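PDB 3G7M: xylanase inhibitor TL-XI from Triticum aestivum, which inhibits xylanases noncompetitively as a small thaumatin-like protein of wheat, and so probably takes part in plant defense. Local coordinates for residues A[43-48]-A[88-93]; A[98-103]-A[132-137]. The protein carries 4 engineered substitutions. All coordinates share one frame; numbering follows the deposited sequence.

Both contacts lie in one antiparallel sheet, the larger of the two that pack together in the thaumatin fold. Its strands run in the order 26-27, 13-19, 44-52, 86-91, 95-101 and 135-139, so interaction 1 joins the third strand to the fourth and interaction 2 the fifth to the outermost sixth. Their centres are about 13 Å apart. Between them, strands 86-91 and 95-101 follow each other in the chain and sit side by side, with Glu88 N 2.7 Å from Gly99 O and Val89 packed on Tyr98. Along the chain interaction 1 closes before interaction 2 opens, and together they carry the sheet from its middle to one edge.

Interaction 1. Residues A[43-48]-A[88-93]; sequences IGSQYI and EVSVLQ
Glu88 passes Tyr47 at a slant, its CG 3.8 Å from Tyr47 CE1, with the carboxylate plane turned 80° from the ring. A bend at chi2 (-97°) carries CD back toward Ser45, whose CB is 3.6 Å from Glu88 OE2. That same oxygen accepts a hydrogen bond from Ser90 OG through its syn lone pair, which ties the carboxylate to Ser90; Ser45 CB lies next to Ser90 OG. Ser45 with Ser90 and Tyr47 with Glu88 are non-hydrogen-bonded antiparallel pairs, and this partly exposed face has a bound glycerol near Ser45. Strands 44-48 and 88-91 run antiparallel at 162° within the large sheet of the thaumatin fold. Val89 N gives a bond to Gln46 O (2.9 Å), and Gln46 N returns one to Val89 O. Farther along, Val91 N reaches Gly44 O at 2.7 Å. The other face turns inward: Val89 CG2 meets Ile48 CD1 at 3.8 Å, the two side chains slanting across one another. Strand 3-7 of the second sheet covers Ile48 there with Leu3 and Ile5, while Gln46 touches Val17 and Leu19 of strand 13-19.

Interaction 2. Residues A[98-103]-A[132-137]; sequences YGVTST and QPYAKS
Tyr98 and Lys136 meet first through their backbones, Tyr98 N giving a bond to Lys136 O (2.9 Å) and Lys136 N returning one to Tyr98 O. The Tyr98 ring lies beside this pair. Its CG sits between the backbone N and the carbonyl carbon (chi1 44°), and one ring face receives Lys136 O, 3.6 Å above the plane and offset toward the rim. Over the same face, Lys136 CB is 3.8 Å from Tyr98 CE2, the ring atom across from CD1. Beside them Gly99 pairs with Ala135 without hydrogen bonds, Ala135 CB lying 3.7 Å from Gly99 CA. Strand 135-139 is thus added antiparallel to 95-101 as the outermost strand of the large thaumatin-fold sheet. Before that strand begins, Tyr134 O still accepts from Val100 N, and the tyrosine lies alongside Val100, CD2 3.7 Å from Val100 CG1. Val100 O sits in the plane of that ring, at its edge. The same carbonyl accepts Gln132 NE2 at 3.2 Å, with the donor 40° out of the carbonyl plane. A bend at chi2 (-66°) turns Gln132 CD toward Val100. OE1 of that amide accepts Tyr134 N from above the carbonyl plane, bridging the cis peptide before Pro133. Farther out, Asp129 holds both Gln132 NE2 and Thr101 OG1 through OD2. Thr101 OG1 also accepts Thr103 N in an ST turn. Tyr134 OH bonds to Pro122 O, and Tyr98 OH to Asp119 O.

Interaction 1. Residues A[43-48]-A[88-93]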
ATOM      1  N   ILE A  43      11.541  -2.580 -12.851  1.00 20.37           N
ATOM      2  CA  ILE A  43      12.396  -1.733 -11.996  1.00 20.12           C
ATOM      3  C   ILE A  43      11.580  -0.645 -11.297  1.00 19.94           C
ATOM      4  O   ILE A  43      10.488  -0.283 -11.744  1.00 20.31           O
ATOM      5  CB  ILE A  43      13.581  -1.081 -12.821  1.00 20.44           C
ATOM      6  CG1 ILE A  43      14.676  -0.528 -11.881  1.00 20.22           C
ATOM      7  CG2 ILE A  43      13.064  -0.027 -13.863  1.00 20.36           C
ATOM      8  CD1 ILE A  43      15.972  -0.059 -12.584  1.00 20.87           C
ATOM      9  N   GLY A  44      12.110  -0.112 -10.206  1.00 19.76           N
ATOM     10  CA  GLY A  44      11.467   1.003  -9.529  1.00 20.05           C
ATOM     11  C   GLY A  44      10.894   0.656  -8.171  1.00 20.68           C
ATOM     12  O   GLY A  44      10.852  -0.513  -7.759  1.00 20.57           O
ATOM     13  N   SER A  45      10.438   1.679  -7.463  1.00 21.03           N
ATOM     14  CA  SER A  45       9.764   1.463  -6.183  1.00 21.55           C
ATOM     15  C   SER A  45       8.427   2.201  -6.142  1.00 21.36           C
ATOM     16  O   SER A  45       8.243   3.226  -6.826  1.00 21.52           O
ATOM     17  CB  SER A  45      10.668   1.838  -4.986  1.00 21.55           C
ATOM     18  OG  SER A  45      11.390   3.041  -5.240  1.00 23.98           O
ATOM     19  N   GLN A  46       7.496   1.662  -5.350  1.00 21.05           N
ATOM     20  CA  GLN A  46       6.135   2.159  -5.307  1.00 20.41           C
ATOM     21  C   GLN A  46       5.728   2.314  -3.860  1.00 19.65           C
ATOM     22  O   GLN A  46       6.136   1.513  -3.013  1.00 19.19           O
ATOM     23  CB  GLN A  46       5.199   1.164  -5.985  1.00 20.78           C
ATOM     24  CG  GLN A  46       5.557   0.811  -7.407  1.00 24.34           C
ATOM     25  CD  GLN A  46       4.986  -0.538  -7.833  1.00 29.82           C
ATOM     26  OE1 GLN A  46       5.210  -1.557  -7.169  1.00 31.85           O
ATOM     27  NE2 GLN A  46       4.247  -0.551  -8.955  1.00 30.10           N
ATOM     28  N   TYR A  47       4.930   3.346  -3.577  1.00 19.13           N
ATOM     29  CA  TYR A  47       4.310   3.516  -2.269  1.00 18.74           C
ATOM     30  C   TYR A  47       2.968   2.847  -2.384  1.00 19.06           C
ATOM     31  O   TYR A  47       2.301   2.969  -3.442  1.00 19.83           O
ATOM     32  CB  TYR A  47       4.102   4.999  -1.912  1.00 18.47           C
ATOM     33  CG  TYR A  47       5.337   5.730  -1.441  1.00 18.29           C
ATOM     34  CD1 TYR A  47       6.131   5.185  -0.425  1.00 18.43           C
ATOM     35  CD2 TYR A  47       5.697   6.977  -2.001  1.00 18.29           C
ATOM     36  CE1 TYR A  47       7.260   5.852   0.019  1.00 20.40           C
ATOM     37  CE2 TYR A  47       6.830   7.663  -1.571  1.00 20.28           C
ATOM     38  CZ  TYR A  47       7.618   7.102  -0.562  1.00 21.88           C
ATOM     39  OH  TYR A  47       8.771   7.781  -0.148  1.00 22.15           O
ATOM     40  N   ILE A  48       2.559   2.163  -1.301  1.00 18.70           N
ATOM     41  CA  ILE A  48       1.270   1.493  -1.270  1.00 18.26           C
ATOM     42  C   ILE A  48       0.657   1.829   0.063  1.00 18.44           C
ATOM     43  O   ILE A  48       1.272   1.605   1.111  1.00 19.08           O
ATOM     44  CB  ILE A  48       1.451  -0.059  -1.431  1.00 18.34           C
ATOM     45  CG1 ILE A  48       2.013  -0.370  -2.814  1.00 17.76           C
ATOM     46  CG2 ILE A  48       0.140  -0.835  -1.170  1.00 18.18           C
ATOM     47  CD1 ILE A  48       2.517  -1.752  -2.975  1.00 19.66           C
ATOM     48  N   GLU A  88       6.182   0.392   1.275  1.00 20.51           N
ATOM     49  CA  GLU A  88       7.084   0.630   0.125  1.00 20.53           C
ATOM     50  C   GLU A  88       7.531  -0.690  -0.503  1.00 20.17           C
ATOM     51  O   GLU A  88       7.978  -1.600   0.182  1.00 19.95           O
ATOM     52  CB  GLU A  88       8.318   1.431   0.579  1.00 20.35           C
ATOM     53  CG  GLU A  88       8.873   2.424  -0.423  1.00 21.62           C
ATOM     54  CD  GLU A  88      10.040   1.884  -1.221  1.00 23.48           C
ATOM     55  OE1 GLU A  88      11.003   2.640  -1.476  1.00 23.54           O
ATOM     56  OE2 GLU A  88       9.973   0.720  -1.665  1.00 25.23           O
ATOM     57  N   VAL A  89       7.424  -0.787  -1.815  1.00 20.56           N
ATOM     58  CA  VAL A  89       7.874  -1.985  -2.510  1.00 21.21           C
ATOM     59  C   VAL A  89       8.824  -1.561  -3.616  1.00 21.64           C
ATOM     60  O   VAL A  89       8.406  -0.804  -4.501  1.00 22.00           O
ATOM     61  CB  VAL A  89       6.663  -2.803  -3.096  1.00 21.13           C
ATOM     62  CG1 VAL A  89       7.112  -3.916  -4.052  1.00 20.67           C
ATOM     63  CG2 VAL A  89       5.805  -3.373  -1.969  1.00 20.30           C
ATOM     64  N   SER A  90      10.081  -2.039  -3.560  1.00 22.11           N
ATOM     65  CA  SER A  90      11.066  -1.849  -4.643  1.00 22.99           C
ATOM     66  C   SER A  90      11.225  -3.128  -5.475  1.00 23.53           C
ATOM     67  O   SER A  90      11.217  -4.240  -4.939  1.00 24.01           O
ATOM     68  CB  SER A  90      12.430  -1.392  -4.111  1.00 22.54           C
ATOM     69  OG  SER A  90      12.324  -0.271  -3.234  1.00 24.03           O
ATOM     70  N   VAL A  91      11.363  -2.976  -6.789  1.00 23.74           N
ATOM     71  CA  VAL A  91      11.552  -4.136  -7.651  1.00 24.05           C
ATOM     72  C   VAL A  91      12.856  -4.061  -8.462  1.00 24.27           C
ATOM     73  O   VAL A  91      13.152  -3.030  -9.066  1.00 24.03           O
ATOM     74  CB  VAL A  91      10.339  -4.294  -8.598  1.00 24.30           C
ATOM     75  CG1 VAL A  91      10.442  -5.580  -9.440  1.00 23.81           C
ATOM     76  CG2 VAL A  91       9.036  -4.290  -7.785  1.00 24.24           C
ATOM     77  N   LEU A  92      13.642  -5.142  -8.429  1.00 24.33           N
ATOM     78  CA  LEU A  92      14.602  -5.481  -9.512  1.00 25.33           C
ATOM     79  C   LEU A  92      13.968  -6.533 -10.457  1.00 25.94           C
ATOM     80  O   LEU A  92      13.050  -7.254 -10.066  1.00 26.59           O
ATOM     81  CB  LEU A  92      15.943  -6.023  -8.975  1.00 24.97           C
ATOM     82  CG  LEU A  92      16.973  -6.471 -10.100  1.00 25.93           C
ATOM     83  CD1 LEU A  92      17.505  -5.287 -10.958  1.00 26.64           C
ATOM     84  CD2 LEU A  92      18.200  -7.250  -9.520  1.00 26.55           C
ATOM     85  N   GLN A  93      14.432  -6.622 -11.697  1.00 26.33           N
ATOM     86  CA  GLN A  93      13.925  -7.650 -12.598  1.00 26.48           C
ATOM     87  C   GLN A  93      13.868  -8.984 -11.823  1.00 26.29           C
ATOM     88  O   GLN A  93      14.932  -9.637 -11.601  1.00 26.27           O
ATOM     89  CB  GLN A  93      14.836  -7.779 -13.857  1.00 26.75           C
ATOM     90  CG  GLN A  93      14.588  -6.713 -14.963  1.00 27.03           C
ATOM     91  CD  GLN A  93      14.941  -7.228 -16.388  1.00 27.85           C
ATOM     92  OE1 GLN A  93      14.180  -7.012 -17.333  1.00 27.37           O
ATOM     93  NE2 GLN A  93      16.091  -7.911 -16.539  1.00 26.23           N
TER

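Interaction 2. Residues A[98-103]-A[132-137]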
ATOM      1  N   TYR A  98      10.365  -5.371   0.324  1.00 18.67           N
ATOM      2  CA  TYR A  98       9.125  -4.733   0.790  1.00 18.31           C
ATOM      3  C   TYR A  98       9.251  -4.216   2.231  1.00 18.42           C
ATOM      4  O   TYR A  98       9.639  -4.944   3.127  1.00 18.59           O
ATOM      5  CB  TYR A  98       7.919  -5.673   0.608  1.00 18.00           C
ATOM      6  CG  TYR A  98       8.177  -7.110   1.035  1.00 17.74           C
ATOM      7  CD1 TYR A  98       8.856  -7.997   0.215  1.00 15.24           C
ATOM      8  CD2 TYR A  98       7.745  -7.569   2.268  1.00 18.76           C
ATOM      9  CE1 TYR A  98       9.107  -9.277   0.612  1.00 15.87           C
ATOM     10  CE2 TYR A  98       8.006  -8.864   2.678  1.00 18.29           C
ATOM     11  CZ  TYR A  98       8.686  -9.714   1.843  1.00 17.56           C
ATOM     12  OH  TYR A  98       8.941 -11.016   2.242  1.00 19.16           O
ATOM     13  N   GLY A  99       8.959  -2.939   2.438  1.00 18.44           N
ATOM     14  CA  GLY A  99       9.128  -2.306   3.746  1.00 18.16           C
ATOM     15  C   GLY A  99       7.909  -1.494   4.104  1.00 18.31           C
ATOM     16  O   GLY A  99       7.057  -1.236   3.259  1.00 18.23           O
ATOM     17  N   VAL A 100       7.805  -1.100   5.364  1.00 18.55           N
ATOM     18  CA  VAL A 100       6.588  -0.475   5.823  1.00 19.08           C
ATOM     19  C   VAL A 100       6.958   0.369   6.994  1.00 18.77           C
ATOM     20  O   VAL A 100       7.915   0.063   7.696  1.00 18.93           O
ATOM     21  CB  VAL A 100       5.494  -1.571   6.204  1.00 19.87           C
ATOM     22  CG1 VAL A 100       5.941  -2.444   7.402  1.00 20.14           C
ATOM     23  CG2 VAL A 100       4.065  -0.953   6.425  1.00 21.12           C
ATOM     24  N   THR A 101       6.194   1.433   7.206  1.00 19.14           N
ATOM     25  CA  THR A 101       6.309   2.263   8.419  1.00 18.88           C
ATOM     26  C   THR A 101       4.966   2.669   9.009  1.00 18.59           C
ATOM     27  O   THR A 101       3.989   2.811   8.296  1.00 18.91           O
ATOM     28  CB  THR A 101       7.112   3.527   8.143  1.00 18.88           C
ATOM     29  OG1 THR A 101       7.150   4.325   9.349  1.00 20.19           O
ATOM     30  CG2 THR A 101       6.494   4.335   7.012  1.00 18.12           C
ATOM     31  N   SER A 102       4.918   2.865  10.314  1.00 18.59           N
ATOM     32  CA  SER A 102       3.739   3.453  10.942  1.00 17.98           C
ATOM     33  C   SER A 102       4.215   4.525  11.943  1.00 18.59           C
ATOM     34  O   SER A 102       3.616   4.757  12.994  1.00 18.86           O
ATOM     35  CB  SER A 102       2.874   2.367  11.565  1.00 16.81           C
ATOM     36  OG  SER A 102       3.576   1.756  12.617  1.00 16.13           O
ATOM     37  N   THR A 103       5.307   5.189  11.593  1.00 19.03           N
ATOM     38  CA  THR A 103       5.825   6.222  12.442  1.00 20.08           C
ATOM     39  C   THR A 103       6.009   7.514  11.666  1.00 20.59           C
ATOM     40  O   THR A 103       5.849   8.611  12.231  1.00 21.42           O
ATOM     41  CB  THR A 103       7.125   5.778  13.132  1.00 20.22           C
ATOM     42  OG1 THR A 103       6.989   4.410  13.516  1.00 20.71           O
ATOM     43  CG2 THR A 103       7.424   6.614  14.407  1.00 20.60           C
ATOM     44  N   GLN A 132      14.218   2.233  10.381  1.00 17.31           N
ATOM     45  CA  GLN A 132      14.314   1.829   8.994  1.00 16.68           C
ATOM     46  C   GLN A 132      15.757   1.444   8.667  1.00 16.90           C
ATOM     47  O   GLN A 132      16.690   2.040   9.207  1.00 17.07           O
ATOM     48  CB  GLN A 132      13.849   2.966   8.101  1.00 16.59           C
ATOM     49  CG  GLN A 132      12.400   3.240   8.258  1.00 16.32           C
ATOM     50  CD  GLN A 132      11.566   2.094   7.786  1.00 16.78           C
ATOM     51  OE1 GLN A 132      11.878   1.458   6.791  1.00 19.04           O
ATOM     52  NE2 GLN A 132      10.481   1.835   8.475  1.00 17.89           N
ATOM     53  N   PRO A 133      15.952   0.488   7.735  1.00 17.07           N
ATOM     54  CA  PRO A 133      14.884  -0.068   6.915  1.00 17.16           C
ATOM     55  C   PRO A 133      14.218  -1.229   7.587  1.00 17.26           C
ATOM     56  O   PRO A 133      14.859  -2.240   7.874  1.00 17.81           O
ATOM     57  CB  PRO A 133      15.604  -0.503   5.644  1.00 16.84           C
ATOM     58  CG  PRO A 133      17.033  -0.740   6.067  1.00 16.70           C
ATOM     59  CD  PRO A 133      17.260  -0.101   7.398  1.00 16.78           C
ATOM     60  N   TYR A 134      12.933  -1.070   7.845  1.00 17.61           N
ATOM     61  CA  TYR A 134      12.140  -2.157   8.360  1.00 18.69           C
ATOM     62  C   TYR A 134      11.557  -2.850   7.135  1.00 19.69           C
ATOM     63  O   TYR A 134      10.425  -2.555   6.708  1.00 20.43           O
ATOM     64  CB  TYR A 134      11.050  -1.631   9.312  1.00 18.54           C
ATOM     65  CG  TYR A 134      10.155  -2.668   9.943  1.00 18.13           C
ATOM     66  CD1 TYR A 134      10.669  -3.638  10.815  1.00 18.49           C
ATOM     67  CD2 TYR A 134       8.784  -2.667   9.687  1.00 17.87           C
ATOM     68  CE1 TYR A 134       9.826  -4.583  11.409  1.00 18.41           C
ATOM     69  CE2 TYR A 134       7.936  -3.615  10.268  1.00 18.12           C
ATOM     70  CZ  TYR A 134       8.453  -4.563  11.130  1.00 17.53           C
ATOM     71  OH  TYR A 134       7.587  -5.478  11.694  1.00 16.53           O
ATOM     72  N   ALA A 135      12.334  -3.776   6.562  1.00 20.13           N
ATOM     73  CA  ALA A 135      11.965  -4.391   5.296  1.00 20.27           C
ATOM     74  C   ALA A 135      12.470  -5.796   5.234  1.00 20.76           C
ATOM     75  O   ALA A 135      13.396  -6.139   5.943  1.00 21.86           O
ATOM     76  CB  ALA A 135      12.543  -3.589   4.139  1.00 20.22           C
ATOM     77  N   LYS A 136      11.868  -6.603   4.370  1.00 21.20           N
ATOM     78  CA  LYS A 136      12.336  -7.950   4.109  1.00 21.52           C
ATOM     79  C   LYS A 136      12.573  -8.084   2.610  1.00 22.00           C
ATOM     80  O   LYS A 136      12.041  -7.278   1.821  1.00 22.00           O
ATOM     81  CB  LYS A 136      11.308  -8.973   4.612  1.00 21.53           C
ATOM     82  CG  LYS A 136      11.240  -9.118   6.141  1.00 21.61           C
ATOM     83  CD  LYS A 136      12.431  -9.874   6.720  1.00 22.00           C
ATOM     84  CE  LYS A 136      12.402  -9.917   8.258  1.00 23.29           C
ATOM     85  NZ  LYS A 136      13.344 -11.016   8.774  1.00 22.71           N
ATOM     86  N   SER A 137      13.366  -9.086   2.213  1.00 22.00           N
ATOM     87  CA  SER A 137      13.652  -9.319   0.797  1.00 22.00           C
ATOM     88  C   SER A 137      13.003 -10.623   0.311  1.00 22.00           C
ATOM     89  O   SER A 137      12.846 -11.581   1.071  1.00 22.00           O
ATOM     90  CB  SER A 137      15.176  -9.311   0.537  1.00 22.00           C
ATOM     91  OG  SER A 137      15.890 -10.182   1.433  1.00 22.00           O
TER